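Local structure of DNA topoisomerase 2-associated protein PAT1 (Saccharomyces cerevisiae, 5LMG) at residues S98-D103 with D158-I163; E180-L185 with N236-K241; D273-W278 with Y346-L351. The protein activates mRNA decapping and represses translation, probably in part through direct contacts of its C-terminal domain with the decapping enzyme Dcp2 and the exonuclease Xrn1. The protein carries 2 engineered substitutions. All coordinates share one frame; numbering follows the deposited sequence.

Interaction 1. Residues S98-D103 with D158-I163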
loop_
_atom_site.group_PDB
_atom_site.type_symbol
_atom_site.label_atom_id
_atom_site.label_comp_id
_atom_site.label_asym_id
_atom_site.label_seq_id
_atom_site.Cartn_x
_atom_site.Cartn_y
_atom_site.Cartn_z
ATOM N N SER A 98 -9.749 6.488 15.676
ATOM C CA SER A 98 -10.178 7.872 15.428
ATOM C C SER A 98 -9.046 8.891 15.579
ATOM O O SER A 98 -9.019 9.863 14.819
ATOM C CB SER A 98 -11.364 8.240 16.305
ATOM O OG SER A 98 -12.549 7.741 15.707
ATOM N N MET A 99 -8.084 8.645 16.512
ATOM C CA MET A 99 -6.911 9.508 16.732
ATOM C C MET A 99 -6.044 9.580 15.465
ATOM O O MET A 99 -5.416 10.609 15.198
ATOM C CB MET A 99 -6.083 9.037 17.945
ATOM C CG MET A 99 -6.674 9.482 19.278
ATOM S SD MET A 99 -5.544 9.393 20.708
ATOM C CE MET A 99 -5.646 7.667 21.092
ATOM N N LEU A 100 -6.076 8.500 14.666
ATOM C CA LEU A 100 -5.363 8.341 13.403
ATOM C C LEU A 100 -5.993 9.161 12.255
ATOM O O LEU A 100 -5.399 9.244 11.185
ATOM C CB LEU A 100 -5.261 6.845 13.045
ATOM C CG LEU A 100 -3.954 6.110 13.387
ATOM C CD1 LEU A 100 -3.690 6.089 14.870
ATOM C CD2 LEU A 100 -4.008 4.669 12.909
ATOM N N SER A 101 -7.186 9.763 12.478
ATOM C CA SER A 101 -7.864 10.659 11.523
ATOM C C SER A 101 -7.192 12.029 11.529
ATOM O O SER A 101 -7.420 12.804 10.610
ATOM C CB SER A 101 -9.328 10.867 11.903
ATOM O OG SER A 101 -10.116 9.713 11.683
ATOM N N PHE A 102 -6.411 12.349 12.581
ATOM C CA PHE A 102 -5.740 13.642 12.741
ATOM C C PHE A 102 -4.236 13.534 12.510
ATOM O O PHE A 102 -3.623 12.554 12.947
ATOM C CB PHE A 102 -6.031 14.222 14.133
ATOM C CG PHE A 102 -7.496 14.498 14.388
ATOM C CD1 PHE A 102 -8.073 15.702 14.001
ATOM C CD2 PHE A 102 -8.305 13.542 14.999
ATOM C CE1 PHE A 102 -9.433 15.948 14.217
ATOM C CE2 PHE A 102 -9.669 13.786 15.209
ATOM C CZ PHE A 102 -10.221 14.988 14.820
ATOM N N ASP A 103 -3.640 14.541 11.831
ATOM C CA ASP A 103 -2.189 14.579 11.550
ATOM C C ASP A 103 -1.359 14.477 12.818
ATOM O O ASP A 103 -0.339 13.784 12.821
ATOM C CB ASP A 103 -1.788 15.839 10.777
ATOM C CG ASP A 103 -2.564 16.035 9.505
ATOM O OD1 ASP A 103 -2.526 15.127 8.636
ATOM O OD2 ASP A 103 -3.231 17.078 9.383
ATOM N N ASP A 158 -0.504 10.904 1.973
ATOM C CA ASP A 158 0.959 10.849 1.840
ATOM C C ASP A 158 1.651 10.798 3.228
ATOM O O ASP A 158 2.633 10.063 3.388
ATOM C CB ASP A 158 1.490 12.039 1.013
ATOM C CG ASP A 158 0.928 12.185 -0.399
ATOM O OD1 ASP A 158 0.386 11.187 -0.938
ATOM O OD2 ASP A 158 1.054 13.285 -0.975
ATOM N N LEU A 159 1.115 11.554 4.223
ATOM C CA LEU A 159 1.629 11.559 5.600
ATOM C C LEU A 159 1.472 10.177 6.249
ATOM O O LEU A 159 2.448 9.650 6.780
ATOM C CB LEU A 159 0.966 12.647 6.479
ATOM C CG LEU A 159 1.502 12.745 7.928
ATOM C CD1 LEU A 159 2.878 13.403 7.975
ATOM C CD2 LEU A 159 0.519 13.476 8.835
ATOM N N PHE A 160 0.242 9.611 6.222
ATOM C CA PHE A 160 -0.067 8.292 6.764
ATOM C C PHE A 160 0.836 7.240 6.121
ATOM O O PHE A 160 1.408 6.420 6.835
ATOM C CB PHE A 160 -1.543 7.942 6.534
ATOM C CG PHE A 160 -2.021 6.766 7.350
ATOM C CD1 PHE A 160 -1.751 5.462 6.947
ATOM C CD2 PHE A 160 -2.748 6.958 8.517
ATOM C CE1 PHE A 160 -2.205 4.370 7.696
ATOM C CE2 PHE A 160 -3.196 5.867 9.271
ATOM C CZ PHE A 160 -2.920 4.583 8.852
ATOM N N GLN A 161 1.016 7.315 4.790
ATOM C CA GLN A 161 1.873 6.426 4.008
ATOM C C GLN A 161 3.332 6.456 4.494
ATOM O O GLN A 161 3.903 5.401 4.771
ATOM C CB GLN A 161 1.766 6.778 2.508
ATOM C CG GLN A 161 2.755 6.060 1.564
ATOM C CD GLN A 161 2.395 4.618 1.261
ATOM O OE1 GLN A 161 1.223 4.254 1.099
ATOM N NE2 GLN A 161 3.413 3.770 1.140
ATOM N N MET A 162 3.910 7.663 4.617
ATOM C CA MET A 162 5.292 7.909 5.019
ATOM C C MET A 162 5.601 7.458 6.463
ATOM O O MET A 162 6.630 6.822 6.693
ATOM C CB MET A 162 5.628 9.399 4.815
ATOM C CG MET A 162 7.066 9.751 5.088
ATOM S SD MET A 162 7.330 11.534 5.220
ATOM C CE MET A 162 6.724 11.848 6.859
ATOM N N ILE A 163 4.727 7.795 7.423
ATOM C CA ILE A 163 4.948 7.498 8.836
ATOM C C ILE A 163 4.482 6.093 9.238
ATOM O O ILE A 163 5.315 5.299 9.677
ATOM C CB ILE A 163 4.341 8.616 9.733
ATOM C CG1 ILE A 163 5.158 9.924 9.579
ATOM C CG2 ILE A 163 4.234 8.168 11.211
ATOM C CD1 ILE A 163 4.597 11.186 10.284
#

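Interaction 2. Residues E180-L185 with N236-K241. With EDO (1,2-ethanediol), chain L.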
loop_
_atom_site.group_PDB
_atom_site.type_symbol
_atom_site.label_atom_id
_atom_site.label_comp_id
_atom_site.label_asym_id
_atom_site.label_seq_id
_atom_site.Cartn_x
_atom_site.Cartn_y
_atom_site.Cartn_z
ATOM N N GLU A 180 2.201 -14.854 14.280
ATOM C CA GLU A 180 1.814 -13.450 14.390
ATOM C C GLU A 180 1.433 -12.811 13.042
ATOM O O GLU A 180 0.381 -12.173 12.976
ATOM C CB GLU A 180 2.892 -12.643 15.132
ATOM C CG GLU A 180 2.925 -12.933 16.630
ATOM C CD GLU A 180 4.182 -12.534 17.383
ATOM O OE1 GLU A 180 5.185 -12.163 16.728
ATOM O OE2 GLU A 180 4.178 -12.631 18.632
ATOM N N ILE A 181 2.252 -13.015 11.976
ATOM C CA ILE A 181 1.983 -12.514 10.611
ATOM C C ILE A 181 0.697 -13.158 10.065
ATOM O O ILE A 181 -0.157 -12.440 9.536
ATOM C CB ILE A 181 3.190 -12.702 9.645
ATOM C CG1 ILE A 181 4.411 -11.903 10.134
ATOM C CG2 ILE A 181 2.828 -12.296 8.196
ATOM C CD1 ILE A 181 5.730 -12.601 9.889
ATOM N N MET A 182 0.543 -14.496 10.251
ATOM C CA MET A 182 -0.654 -15.238 9.833
ATOM C C MET A 182 -1.877 -14.656 10.541
ATOM O O MET A 182 -2.885 -14.389 9.884
ATOM C CB MET A 182 -0.518 -16.755 10.071
ATOM C CG MET A 182 0.532 -17.442 9.184
ATOM S SD MET A 182 0.303 -17.208 7.399
ATOM C CE MET A 182 1.778 -16.336 7.003
ATOM N N GLY A 183 -1.719 -14.352 11.836
ATOM C CA GLY A 183 -2.741 -13.710 12.657
ATOM C C GLY A 183 -3.224 -12.388 12.071
ATOM O O GLY A 183 -4.434 -12.160 11.986
ATOM N N LEU A 184 -2.289 -11.529 11.610
ATOM C CA LEU A 184 -2.617 -10.217 11.025
ATOM C C LEU A 184 -3.344 -10.337 9.689
ATOM O O LEU A 184 -4.269 -9.571 9.428
ATOM C CB LEU A 184 -1.372 -9.306 10.902
ATOM C CG LEU A 184 -0.646 -8.912 12.205
ATOM C CD1 LEU A 184 0.611 -8.129 11.897
ATOM C CD2 LEU A 184 -1.543 -8.085 13.126
ATOM N N LEU A 185 -2.954 -11.319 8.863
ATOM C CA LEU A 185 -3.585 -11.591 7.568
ATOM C C LEU A 185 -5.041 -12.021 7.755
ATOM O O LEU A 185 -5.926 -11.531 7.044
ATOM C CB LEU A 185 -2.810 -12.685 6.823
ATOM C CG LEU A 185 -1.618 -12.211 6.001
ATOM C CD1 LEU A 185 -0.597 -13.329 5.844
ATOM C CD2 LEU A 185 -2.056 -11.676 4.650
ATOM N N ASN A 236 0.061 -21.332 2.601
ATOM C CA ASN A 236 -0.617 -21.747 1.364
ATOM C C ASN A 236 -2.151 -21.661 1.531
ATOM O O ASN A 236 -2.838 -21.109 0.663
ATOM C CB ASN A 236 -0.180 -23.156 0.926
ATOM C CG ASN A 236 1.290 -23.264 0.568
ATOM O OD1 ASN A 236 2.026 -24.083 1.128
ATOM N ND2 ASN A 236 1.763 -22.436 -0.359
ATOM N N GLU A 237 -2.660 -22.117 2.698
ATOM C CA GLU A 237 -4.079 -22.065 3.058
ATOM C C GLU A 237 -4.587 -20.602 3.193
ATOM O O GLU A 237 -5.649 -20.271 2.658
ATOM C CB GLU A 237 -4.358 -22.866 4.360
ATOM C CG GLU A 237 -4.040 -24.353 4.286
ATOM C CD GLU A 237 -4.658 -25.108 3.122
ATOM O OE1 GLU A 237 -5.885 -24.975 2.905
ATOM O OE2 GLU A 237 -3.906 -25.813 2.411
ATOM N N ILE A 238 -3.828 -19.741 3.899
ATOM C CA ILE A 238 -4.219 -18.360 4.152
ATOM C C ILE A 238 -4.134 -17.519 2.860
ATOM O O ILE A 238 -5.046 -16.727 2.604
ATOM C CB ILE A 238 -3.468 -17.760 5.371
ATOM C CG1 ILE A 238 -3.919 -18.529 6.659
ATOM C CG2 ILE A 238 -3.722 -16.235 5.489
ATOM C CD1 ILE A 238 -3.245 -18.190 7.915
ATOM N N TYR A 239 -3.093 -17.747 2.024
ATOM C CA TYR A 239 -2.950 -17.086 0.717
ATOM C C TYR A 239 -4.214 -17.381 -0.122
ATOM O O TYR A 239 -4.779 -16.461 -0.717
ATOM C CB TYR A 239 -1.687 -17.584 -0.040
ATOM C CG TYR A 239 -1.611 -17.074 -1.468
ATOM C CD1 TYR A 239 -2.242 -17.757 -2.511
ATOM C CD2 TYR A 239 -0.950 -15.885 -1.772
ATOM C CE1 TYR A 239 -2.225 -17.264 -3.817
ATOM C CE2 TYR A 239 -0.925 -15.382 -3.077
ATOM C CZ TYR A 239 -1.555 -16.081 -4.098
ATOM O OH TYR A 239 -1.545 -15.603 -5.389
ATOM N N ASP A 240 -4.647 -18.667 -0.156
ATOM C CA ASP A 240 -5.823 -19.085 -0.905
ATOM C C ASP A 240 -7.110 -18.422 -0.414
ATOM O O ASP A 240 -7.959 -18.094 -1.246
ATOM C CB ASP A 240 -5.955 -20.609 -0.962
ATOM C CG ASP A 240 -6.838 -21.057 -2.107
ATOM O OD1 ASP A 240 -6.466 -20.798 -3.287
ATOM O OD2 ASP A 240 -7.935 -21.598 -1.833
ATOM N N LYS A 241 -7.250 -18.200 0.915
ATOM C CA LYS A 241 -8.413 -17.494 1.489
ATOM C C LYS A 241 -8.426 -16.030 0.998
ATOM O O LYS A 241 -9.480 -15.521 0.594
ATOM C CB LYS A 241 -8.412 -17.556 3.024
ATOM C CG LYS A 241 -8.770 -18.935 3.581
ATOM C CD LYS A 241 -8.624 -18.983 5.101
ATOM C CE LYS A 241 -8.085 -20.317 5.595
ATOM N NZ LYS A 241 -9.054 -21.430 5.396
HETATM C C1 EDO L . -1.366 -21.788 -2.258
HETATM O O1 EDO L . -2.675 -21.302 -2.052
HETATM C C2 EDO L . -0.532 -20.714 -2.985
HETATM O O2 EDO L . 0.838 -20.898 -2.719
#

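Interaction 3. Residues D273-W278 with Y346-L351. With EDO (1,2-ethanediol), chain H.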
loop_
_atom_site.group_PDB
_atom_site.type_symbol
_atom_site.label_atom_id
_atom_site.label_comp_id
_atom_site.label_asym_id
_atom_site.label_seq_id
_atom_site.Cartn_x
_atom_site.Cartn_y
_atom_site.Cartn_z
ATOM N N ASP A 273 1.453 7.589 -11.117
ATOM C CA ASP A 273 2.382 6.584 -10.586
ATOM C C ASP A 273 1.581 5.347 -10.149
ATOM O O ASP A 273 0.826 5.407 -9.173
ATOM C CB ASP A 273 3.229 7.144 -9.429
ATOM C CG ASP A 273 4.445 6.311 -9.039
ATOM O OD1 ASP A 273 4.492 5.112 -9.400
ATOM O OD2 ASP A 273 5.336 6.851 -8.349
ATOM N N GLU A 274 1.729 4.243 -10.899
ATOM C CA GLU A 274 1.028 2.995 -10.599
ATOM C C GLU A 274 1.985 1.858 -10.203
ATOM O O GLU A 274 1.575 0.681 -10.193
ATOM C CB GLU A 274 0.077 2.601 -11.749
ATOM C CG GLU A 274 -1.109 3.552 -11.854
ATOM C CD GLU A 274 -2.330 3.110 -12.638
ATOM O OE1 GLU A 274 -2.177 2.335 -13.607
ATOM O OE2 GLU A 274 -3.439 3.594 -12.316
ATOM N N ALA A 275 3.240 2.220 -9.814
ATOM C CA ALA A 275 4.284 1.283 -9.366
ATOM C C ALA A 275 3.819 0.406 -8.204
ATOM O O ALA A 275 4.078 -0.798 -8.225
ATOM C CB ALA A 275 5.558 2.025 -8.989
ATOM N N TYR A 276 3.081 0.995 -7.231
ATOM C CA TYR A 276 2.519 0.283 -6.073
ATOM C C TYR A 276 1.487 -0.804 -6.501
ATOM O O TYR A 276 1.299 -1.772 -5.766
ATOM C CB TYR A 276 1.886 1.275 -5.070
ATOM C CG TYR A 276 0.569 1.865 -5.524
ATOM C CD1 TYR A 276 0.529 2.874 -6.484
ATOM C CD2 TYR A 276 -0.640 1.423 -4.989
ATOM C CE1 TYR A 276 -0.682 3.403 -6.928
ATOM C CE2 TYR A 276 -1.858 1.949 -5.422
ATOM C CZ TYR A 276 -1.871 2.951 -6.383
ATOM O OH TYR A 276 -3.051 3.487 -6.830
ATOM N N ILE A 277 0.806 -0.621 -7.658
ATOM C CA ILE A 277 -0.172 -1.603 -8.162
ATOM C C ILE A 277 0.580 -2.825 -8.680
ATOM O O ILE A 277 0.218 -3.954 -8.340
ATOM C CB ILE A 277 -1.147 -1.016 -9.229
ATOM C CG1 ILE A 277 -1.956 0.173 -8.661
ATOM C CG2 ILE A 277 -2.075 -2.117 -9.769
ATOM C CD1 ILE A 277 -2.771 0.993 -9.683
ATOM N N TRP A 278 1.624 -2.588 -9.514
ATOM C CA TRP A 278 2.446 -3.670 -10.072
ATOM C C TRP A 278 3.256 -4.368 -8.981
ATOM O O TRP A 278 3.507 -5.559 -9.116
ATOM C CB TRP A 278 3.324 -3.176 -11.239
ATOM C CG TRP A 278 2.523 -2.643 -12.394
ATOM C CD1 TRP A 278 2.324 -1.329 -12.713
ATOM C CD2 TRP A 278 1.710 -3.407 -13.304
ATOM N NE1 TRP A 278 1.465 -1.226 -13.784
ATOM C CE2 TRP A 278 1.056 -2.487 -14.155
ATOM C CE3 TRP A 278 1.469 -4.784 -13.484
ATOM C CZ2 TRP A 278 0.203 -2.899 -15.192
ATOM C CZ3 TRP A 278 0.600 -5.190 -14.489
ATOM C CH2 TRP A 278 -0.025 -4.256 -15.330
ATOM N N TYR A 346 8.564 0.170 -18.146
ATOM C CA TYR A 346 9.249 -1.100 -18.422
ATOM C C TYR A 346 9.557 -1.840 -17.113
ATOM O O TYR A 346 9.210 -3.016 -16.978
ATOM C CB TYR A 346 10.588 -0.861 -19.155
ATOM C CG TYR A 346 10.523 -0.464 -20.619
ATOM C CD1 TYR A 346 9.344 -0.588 -21.348
ATOM C CD2 TYR A 346 11.654 0.002 -21.282
ATOM C CE1 TYR A 346 9.294 -0.256 -22.700
ATOM C CE2 TYR A 346 11.618 0.322 -22.637
ATOM C CZ TYR A 346 10.431 0.207 -23.340
ATOM O OH TYR A 346 10.390 0.556 -24.670
ATOM N N GLN A 347 10.195 -1.122 -16.152
ATOM C CA GLN A 347 10.625 -1.631 -14.851
ATOM C C GLN A 347 9.460 -2.051 -13.956
ATOM O O GLN A 347 9.545 -3.119 -13.345
ATOM C CB GLN A 347 11.534 -0.625 -14.128
ATOM C CG GLN A 347 12.917 -0.453 -14.756
ATOM C CD GLN A 347 13.543 0.891 -14.437
ATOM O OE1 GLN A 347 13.204 1.564 -13.449
ATOM N NE2 GLN A 347 14.472 1.319 -15.280
ATOM N N ASP A 348 8.385 -1.230 -13.878
ATOM C CA ASP A 348 7.210 -1.527 -13.048
ATOM C C ASP A 348 6.494 -2.785 -13.542
ATOM O O ASP A 348 6.170 -3.660 -12.740
ATOM C CB ASP A 348 6.243 -0.331 -12.969
ATOM C CG ASP A 348 6.792 0.889 -12.239
ATOM O OD1 ASP A 348 7.874 0.772 -11.602
ATOM O OD2 ASP A 348 6.152 1.960 -12.313
ATOM N N LEU A 349 6.320 -2.902 -14.864
ATOM C CA LEU A 349 5.702 -4.068 -15.477
ATOM C C LEU A 349 6.602 -5.321 -15.321
ATOM O O LEU A 349 6.089 -6.376 -14.952
ATOM C CB LEU A 349 5.341 -3.789 -16.949
ATOM C CG LEU A 349 4.762 -4.949 -17.782
ATOM C CD1 LEU A 349 3.468 -5.511 -17.174
ATOM C CD2 LEU A 349 4.533 -4.513 -19.222
ATOM N N ASN A 350 7.928 -5.192 -15.542
ATOM C CA ASN A 350 8.855 -6.323 -15.393
ATOM C C ASN A 350 8.975 -6.827 -13.951
ATOM O O ASN A 350 9.254 -8.002 -13.763
ATOM C CB ASN A 350 10.226 -6.034 -16.005
ATOM C CG ASN A 350 10.213 -6.256 -17.491
ATOM O OD1 ASN A 350 9.713 -7.269 -17.985
ATOM N ND2 ASN A 350 10.749 -5.310 -18.242
ATOM N N LEU A 351 8.695 -5.978 -12.942
ATOM C CA LEU A 351 8.662 -6.396 -11.534
ATOM C C LEU A 351 7.617 -7.528 -11.387
ATOM O O LEU A 351 7.901 -8.561 -10.780
ATOM C CB LEU A 351 8.307 -5.195 -10.612
ATOM C CG LEU A 351 8.102 -5.472 -9.098
ATOM C CD1 LEU A 351 9.352 -6.092 -8.455
ATOM C CD2 LEU A 351 7.743 -4.194 -8.359
HETATM C C1 EDO H . -5.234 2.633 -16.065
HETATM O O1 EDO H . -4.079 1.830 -15.868
HETATM C C2 EDO H . -6.217 2.407 -14.892
HETATM O O2 EDO H . -5.716 2.956 -13.668
#

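Interaction 1. Residues S98-D103 with D158-I163
Leu100 and Phe160 make the apolar part of this contact. The Leu100 methyl CD2 lies 3.9 Å from Phe160 CE2. It meets the ring at its edge, near the ring plane, so this is not stacking over a face. Leu100 CG follows behind, 4.2 Å from the same Phe160 CE2. The leucine stands roughly perpendicular to the phenylalanine side chain. Both residues are buried.

The second pair sets a carboxylate beside a methyl group. Asp103 OD1 is 3.5 Å from Leu159 CD2, and Asp103 CB is 3.8 Å from that same methyl. This is van der Waals packing; polar company for OD1 lies outside the two segments. The Leu159 side chain runs out with CG opposite the backbone N (chi1 -178°), which carries CD2 across to Asp103. Lys156 forms a long, weak ion pair with Asp103 OD1. Lys156 also hydrogen-bonds to the carbonyl of Ser101.

Backbone bonds shape the 98-103 segment. A type I beta turn runs from Met99 to Phe102, with Phe102 N 3.3 Å from Met99 O. Phe102 then takes the N-cap position of the next helix. Leu100 in the turn and Asp103 just after it face helix 151-174, while the CB atoms of Ser101 and Phe102 point away. The interface is small, 165 Å² summed over both sides.

The contact joins the turn after helix 95-99, and the first residue of helix 103-114, to one flank of helix 151-174. Leu135 touches both Leu100 and Phe160. Helix 103-114 adds Met109 against Leu100 and Ile106 against Phe160. On the far side of the turn, Phe102 packs on Ile51, Leu52 and Ile55 of helix 48-70. Ile137 of helix 136-141 closes on Phe160.

Interaction 2. Residues E180-L185 with N236-K241
Ile238 packs against Met182 and Leu185, and these three buried residues carry the whole contact. Ile238 CD1 lies 3.7 Å from Met182 SD and 3.8 Å from Met182 CB. The sulfur and the CB of the methionine thus share one methyl. The other branch of Ile238 serves the second partner: CG2 is 3.9 Å from Leu185 CB. With chi1 at -66°, CG1 sits opposite the carbonyl carbon and CG2 opposite the backbone N, and the two branches divide between the two neighbours. The packing is apolar throughout.

The looser side is that of Glu237 and Lys241. Both are exposed, and neither touches the 180-185 segment.

A separate face of helix 234-246, at Asn236 and the buried Tyr239, holds a 1,2-ethanediol, probably from the crystallisation liquor. Its O1 donates to Asn236 O at 2.7 Å. Asn236 ND2 donates to its O2 at 3.0 Å, in a bent bond with an angle of 139° at the hydrogen. The diol C2 is 3.4 Å from Tyr239 CD1. The diol is also hydrogen-bonded to Ser287 O.

The contact links helix 178-191 to helix 234-246. Trp235 touches both Met182 and Leu185. Helix 201-216 also covers this pair, through Ala214 on Met182 and Leu210 on Leu185. Leu184 packs on helix 118-130.

Interaction 3. Residues D273-W278 with Y346-L351
Ala275 and Trp278 meet Asp348 and Leu349 where an Asx turn starts helix 275-286, in the mostly helical body of the Pat1 C-terminal domain. Helix 329-355 is the partner. In the Asx turn, Ala275 N donates to Asp273 OD1 at 3.2 Å, with a fairly straight angle of 161°. Glu274 holds the N-cap position.

Asp348 reaches across to this helix start. Its OD2 lies 3.4 Å from Ala275 CB, a van der Waals contact. Asp348 OD2 and Asp273 OD1 are 4.6 Å apart, and Lys344 forms salt bridges with both. The lysine's charge probably offsets the repulsion between the two carboxylates. Trp278 CB also sits 3.3 Å from the backbone Asp348 O.

Glu274 turns elsewhere. Its extended chain passes Phe254 and Pro255, and OE2 is 2.7 Å from O2 of a 1,2-ethanediol. Shortening Glu274 to an alanine would remove the carboxylate, is likely to open a gap beside Phe254 and Pro255, and would probably cost the diol hydroxyls a partner.

The Trp278 ring meets Phe254 edge-to-face. Ile308 of helix 290-322 packs on Leu349. The leucine runs alongside the indole. Leu349 CD1 makes a CH-pi contact over one face of the six-membered ring of Trp278, 4.2 Å from its centroid and 22° off the normal.

How the interactions relate
The three contacts follow one another along the chain, without overlap, in the order of their numbers. Their centres are about 25 to 26 Å apart, and none touches another. Interactions 1 and 3 come nearest, about 7 Å between nearest atoms, yet the chain's centre lies between them. Helix 151-174 of interaction 1 is followed directly by helix 178-191 of interaction 2. Helix 201-216 meets all three: its Asn205 hydrogen-bonds to Gln161 of interaction 1 and touches Tyr276 of interaction 3, and its Leu210 and Ala214 cover interaction 2. Each contact joins parts 51 to 68 residues apart. Together they join helices distant in sequence into one domain.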